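Local atomic coordinates of folylpolyglutamate synthase protein FOLC (Mycobacterium tuberculosis, PDB entry 2VOS), a protein that probably adds L-glutamate to dihydropteroate and to tetrahydrofolate in ATP-dependent steps, making dihydrofolate and folylpolyglutamates. Residues Q61-K75 and T184-S198. Residues are numbered along the deposited sequence; the frame is centred on the assembly and turned at random.
Sequences QRSYPSIHIAGTNGK and TNVINAPVAVITPIS. With ADP (adenosine-5'-diphosphate), chain B.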
# COMPACT_ATOMS: atom_id res chain seq x y z
N GLN A 61 -14.25 -3.57 16.97
CA GLN A 61 -13.04 -4.10 16.34
C GLN A 61 -12.67 -5.40 17.01
O GLN A 61 -11.79 -6.12 16.52
CB GLN A 61 -11.88 -3.08 16.42
CG GLN A 61 -11.05 -3.15 17.75
CD GLN A 61 -11.76 -2.57 19.00
OE1 GLN A 61 -12.89 -2.16 18.94
NE2 GLN A 61 -11.06 -2.54 20.13
N ARG A 62 -13.39 -5.78 18.06
CA ARG A 62 -13.18 -7.11 18.63
C ARG A 62 -14.27 -8.11 18.24
O ARG A 62 -14.26 -9.26 18.74
CB ARG A 62 -13.04 -7.03 20.18
CG ARG A 62 -11.76 -6.21 20.55
CD ARG A 62 -11.31 -6.35 22.00
NE ARG A 62 -10.17 -5.43 22.21
CZ ARG A 62 -8.91 -5.73 21.92
NH1 ARG A 62 -7.95 -4.83 22.12
NH2 ARG A 62 -8.61 -6.94 21.45
N SER A 63 -15.18 -7.73 17.32
CA SER A 63 -16.33 -8.62 17.02
C SER A 63 -16.11 -9.43 15.71
O SER A 63 -17.00 -10.20 15.34
CB SER A 63 -17.65 -7.84 16.92
OG SER A 63 -17.60 -6.85 15.84
N TYR A 64 -14.92 -9.38 15.14
CA TYR A 64 -14.56 -10.23 14.02
C TYR A 64 -13.08 -10.39 14.18
O TYR A 64 -12.42 -9.57 14.81
CB TYR A 64 -14.88 -9.54 12.66
CG TYR A 64 -14.64 -8.03 12.73
CD1 TYR A 64 -13.36 -7.48 12.63
CD2 TYR A 64 -15.70 -7.18 12.92
CE1 TYR A 64 -13.14 -6.10 12.75
CE2 TYR A 64 -15.52 -5.79 13.03
CZ TYR A 64 -14.26 -5.27 12.96
OH TYR A 64 -14.17 -3.92 13.04
N PRO A 65 -12.53 -11.45 13.62
CA PRO A 65 -11.07 -11.65 13.62
C PRO A 65 -10.46 -10.86 12.47
O PRO A 65 -11.20 -10.58 11.49
CB PRO A 65 -10.93 -13.15 13.31
CG PRO A 65 -12.09 -13.41 12.41
CD PRO A 65 -13.26 -12.58 13.02
N SER A 66 -9.19 -10.48 12.58
CA SER A 66 -8.51 -9.67 11.56
C SER A 66 -7.20 -10.30 11.15
O SER A 66 -6.57 -11.03 11.93
CB SER A 66 -8.11 -8.26 12.12
OG SER A 66 -9.24 -7.41 12.41
N ILE A 67 -6.76 -9.95 9.96
CA ILE A 67 -5.41 -10.22 9.55
C ILE A 67 -4.77 -8.83 9.36
O ILE A 67 -5.33 -7.97 8.64
CB ILE A 67 -5.42 -10.97 8.17
CG1 ILE A 67 -6.15 -12.32 8.31
CG2 ILE A 67 -4.01 -11.12 7.57
CD1 ILE A 67 -6.59 -12.89 6.92
N HIS A 68 -3.65 -8.63 10.03
CA HIS A 68 -3.12 -7.32 10.35
C HIS A 68 -1.78 -7.20 9.66
O HIS A 68 -0.91 -8.04 9.81
CB HIS A 68 -3.01 -7.17 11.88
CG HIS A 68 -2.89 -5.75 12.36
ND1 HIS A 68 -2.67 -5.42 13.68
CD2 HIS A 68 -3.00 -4.58 11.68
CE1 HIS A 68 -2.64 -4.10 13.80
NE2 HIS A 68 -2.85 -3.57 12.60
N ILE A 69 -1.59 -6.14 8.88
CA ILE A 69 -0.45 -6.11 7.99
C ILE A 69 0.43 -4.86 8.20
O ILE A 69 -0.07 -3.71 8.12
CB ILE A 69 -0.94 -6.15 6.48
CG1 ILE A 69 -1.74 -7.46 6.22
CG2 ILE A 69 0.20 -5.98 5.52
CD1 ILE A 69 -2.76 -7.31 5.03
N ALA A 70 1.73 -5.09 8.44
CA ALA A 70 2.72 -3.98 8.61
C ALA A 70 3.88 -4.25 7.71
O ALA A 70 3.96 -5.34 7.08
CB ALA A 70 3.15 -3.89 10.08
N GLY A 71 4.75 -3.26 7.53
CA GLY A 71 5.95 -3.45 6.73
C GLY A 71 6.21 -2.18 5.98
O GLY A 71 5.49 -1.20 6.18
N THR A 72 7.21 -2.16 5.11
CA THR A 72 7.53 -0.95 4.39
C THR A 72 6.99 -0.94 2.99
O THR A 72 6.51 0.09 2.53
CB THR A 72 9.06 -0.71 4.30
OG1 THR A 72 9.55 -0.67 5.66
CG2 THR A 72 9.30 0.66 3.68
N ASN A 73 7.16 -2.03 2.25
CA ASN A 73 6.64 -2.06 0.90
C ASN A 73 5.70 -3.30 0.73
O ASN A 73 5.96 -4.34 1.31
CB ASN A 73 7.76 -2.20 -0.12
CG ASN A 73 8.52 -0.89 -0.35
OD1 ASN A 73 9.56 -0.71 0.25
ND2 ASN A 73 8.03 -0.01 -1.27
N GLY A 74 4.65 -3.14 -0.08
CA GLY A 74 3.73 -4.22 -0.39
C GLY A 74 2.57 -4.34 0.61
O GLY A 74 1.76 -5.27 0.48
N LYS A 75 2.46 -3.46 1.60
CA LYS A 75 1.34 -3.65 2.56
C LYS A 75 -0.01 -3.64 1.85
O LYS A 75 -0.86 -4.51 2.07
CB LYS A 75 1.24 -2.62 3.71
CG LYS A 75 2.47 -2.57 4.72
CD LYS A 75 2.22 -1.53 5.80
CE LYS A 75 2.26 -0.08 5.23
NZ LYS A 75 3.51 0.20 4.40
N THR A 184 -4.52 1.33 14.37
CA THR A 184 -5.14 0.03 14.08
C THR A 184 -4.76 -1.00 15.15
O THR A 184 -5.33 -2.09 15.19
CB THR A 184 -4.65 -0.56 12.70
OG1 THR A 184 -3.21 -0.68 12.69
CG2 THR A 184 -5.06 0.39 11.54
N ASN A 185 -3.80 -0.66 16.01
CA ASN A 185 -3.22 -1.70 16.87
C ASN A 185 -4.07 -1.94 18.15
O ASN A 185 -3.54 -2.01 19.23
CB ASN A 185 -1.77 -1.37 17.21
CG ASN A 185 -1.00 -2.59 17.71
OD1 ASN A 185 -1.32 -3.72 17.33
ND2 ASN A 185 0.01 -2.38 18.55
N VAL A 186 -5.37 -2.09 17.99
CA VAL A 186 -6.27 -2.33 19.09
C VAL A 186 -7.09 -3.59 18.77
O VAL A 186 -8.20 -3.75 19.29
CB VAL A 186 -7.28 -1.12 19.27
CG1 VAL A 186 -6.56 0.02 19.90
CG2 VAL A 186 -7.87 -0.68 17.91
N ILE A 187 -6.56 -4.46 17.89
CA ILE A 187 -7.32 -5.61 17.42
C ILE A 187 -6.82 -7.01 17.83
O ILE A 187 -7.62 -8.01 17.69
CB ILE A 187 -7.48 -5.60 15.91
CG1 ILE A 187 -6.13 -5.41 15.20
CG2 ILE A 187 -8.42 -4.48 15.56
CD1 ILE A 187 -6.27 -5.44 13.61
N ASN A 188 -5.56 -7.11 18.33
CA ASN A 188 -5.05 -8.37 18.83
C ASN A 188 -5.19 -9.43 17.71
O ASN A 188 -5.70 -10.50 17.95
CB ASN A 188 -5.85 -8.77 20.08
CG ASN A 188 -5.24 -9.92 20.86
OD1 ASN A 188 -4.03 -10.16 20.82
ND2 ASN A 188 -6.08 -10.64 21.60
N ALA A 189 -4.73 -9.13 16.50
CA ALA A 189 -5.02 -9.97 15.36
C ALA A 189 -4.46 -11.38 15.52
O ALA A 189 -3.30 -11.56 15.95
CB ALA A 189 -4.52 -9.33 14.11
N PRO A 190 -5.26 -12.40 15.13
CA PRO A 190 -4.72 -13.79 15.21
C PRO A 190 -3.63 -14.06 14.12
O PRO A 190 -2.87 -15.04 14.21
CB PRO A 190 -5.95 -14.67 14.98
CG PRO A 190 -6.96 -13.75 14.25
CD PRO A 190 -6.69 -12.36 14.73
N VAL A 191 -3.58 -13.22 13.09
CA VAL A 191 -2.54 -13.35 12.07
C VAL A 191 -1.95 -11.94 11.85
O VAL A 191 -2.68 -10.98 11.57
CB VAL A 191 -3.06 -13.84 10.71
CG1 VAL A 191 -1.92 -13.86 9.73
CG2 VAL A 191 -3.64 -15.28 10.85
N ALA A 192 -0.64 -11.82 12.03
CA ALA A 192 0.08 -10.57 11.83
C ALA A 192 1.07 -10.78 10.69
O ALA A 192 1.84 -11.74 10.68
CB ALA A 192 0.83 -10.17 13.12
N VAL A 193 1.08 -9.89 9.72
CA VAL A 193 1.85 -10.11 8.56
C VAL A 193 2.86 -9.01 8.50
O VAL A 193 2.48 -7.81 8.68
CB VAL A 193 0.93 -10.00 7.34
CG1 VAL A 193 1.69 -10.19 6.02
CG2 VAL A 193 -0.26 -11.00 7.47
N ILE A 194 4.12 -9.36 8.23
CA ILE A 194 5.17 -8.32 8.12
C ILE A 194 5.81 -8.41 6.74
O ILE A 194 6.57 -9.31 6.45
CB ILE A 194 6.31 -8.49 9.19
CG1 ILE A 194 5.73 -8.75 10.58
CG2 ILE A 194 7.27 -7.19 9.17
CD1 ILE A 194 4.93 -7.58 11.22
N THR A 195 5.49 -7.46 5.88
CA THR A 195 6.08 -7.37 4.58
C THR A 195 7.50 -6.79 4.65
O THR A 195 7.96 -6.31 5.71
CB THR A 195 5.17 -6.51 3.65
OG1 THR A 195 5.36 -5.11 3.92
CG2 THR A 195 3.67 -6.83 3.82
N PRO A 196 8.20 -6.78 3.51
CA PRO A 196 9.61 -6.34 3.57
C PRO A 196 9.78 -4.97 4.16
O PRO A 196 9.08 -4.04 3.80
CB PRO A 196 10.05 -6.34 2.10
CG PRO A 196 9.16 -7.57 1.51
CD PRO A 196 7.81 -7.20 2.15
N ILE A 197 10.79 -4.85 5.02
CA ILE A 197 11.09 -3.59 5.69
C ILE A 197 12.36 -2.92 5.11
O ILE A 197 13.37 -3.59 4.86
CB ILE A 197 11.23 -3.86 7.20
CG1 ILE A 197 9.86 -4.29 7.77
CG2 ILE A 197 11.80 -2.65 7.92
CD1 ILE A 197 9.97 -4.95 9.16
N SER A 198 12.32 -1.60 4.89
CA SER A 198 13.49 -0.84 4.43
C SER A 198 13.21 0.60 4.80
O SER A 198 12.38 0.84 5.65
CB SER A 198 13.72 -0.99 2.92
OG SER A 198 12.57 -0.53 2.24
PB ADP B . 2.58 -0.08 0.96
O1B ADP B . 1.11 -0.23 1.24
O2B ADP B . 3.00 1.36 0.80
O3B ADP B . 3.51 -0.87 1.83
PA ADP B . 1.99 -0.91 -1.82
O1A ADP B . 1.04 0.27 -1.90
O2A ADP B . 1.66 -2.33 -2.25
O3A ADP B . 2.88 -0.83 -0.44
O5' ADP B . 3.15 -0.48 -2.87
C5' ADP B . 3.73 0.83 -2.98
C4' ADP B . 4.82 0.72 -4.06
O4' ADP B . 5.87 -0.16 -3.58
C3' ADP B . 4.38 0.00 -5.34
O3' ADP B . 4.05 0.93 -6.35
C2' ADP B . 5.55 -0.77 -5.88
O2' ADP B . 6.43 0.21 -6.54
C1' ADP B . 6.32 -1.07 -4.62
N9 ADP B . 6.13 -2.42 -4.02
C8 ADP B . 4.99 -3.09 -3.64
N7 ADP B . 5.33 -4.28 -3.07
C5 ADP B . 6.69 -4.31 -2.99
C6 ADP B . 7.71 -5.24 -2.48
N6 ADP B . 7.36 -6.41 -1.91
N1 ADP B . 8.99 -4.88 -2.66
C2 ADP B . 9.42 -3.75 -3.28
N3 ADP B . 8.55 -2.82 -3.76
C4 ADP B . 7.21 -3.10 -3.64
O HOH W 1 -8.63 -9.72 15.52
O HOH W 2 -2.67 -7.08 16.03
O HOH W 3 10.94 -2.58 1.58
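His68 and Ala70 on strand 66-70 hydrogen-bond to the neighbouring parallel strand 191-194. Both are inner strands of the mixed sheet of the P-loop NTPase-like ATP-binding domain, and strand 170-174 flanks 66-70 on its other edge. Ile67, Ile69, Val191 and Val193 share one face of the sheet. There Ile67 CG2 meets Val193 CG2 at 3.8 Å, and helix 296-312 packs against Ile67 and Val193.

On the other face the His68 ring packs against the loop 184-189. Its CG is anti to the backbone N (chi1 -162°), which lays the imidazole against this loop. His68 NE2 donates to Thr184 OG1 at 2.9 Å, nearly in the ring plane. Thr184 OG1 is also hydrogen-bonded to Asp182 OD2. Ile187 CD1 lies over the centre of one ring face, 3.6 Å from the centroid of the His68 ring, a CH-pi contact. A water at the ring edge links ND1 to Ala189 N. Further back, the amide NE2 of Gln61 donates to Val186 O at 3.2 Å, while Gln61 CG packs on Ile187 CG2.

After strand 66-70 the chain runs into the P-loop. Thr195 OG1 takes the position between its backbone N and carbonyl carbon (chi1 79°). From there Thr195 OG1 donates to Asn73 O at 2.8 Å, from above the carbonyl plane. Pro196 O accepts from both Thr72 N and Asn73 N. Thr72 OG1 accepts from Ser198 N at 3.0 Å. Asn73 ND2 donates to the ribose O4' of ADP, and Asn73 OD1 is hydrogen-bonded to Asn355 ND2. Lys75 NZ bridges Gly71 O and ADP O3B, 2.8 Å from the latter.

The chemistry implies two anchors: the loop 184-189 fixes the rotation of the His68 ring, and 195-198 braces the loop that grips the ADP phosphates.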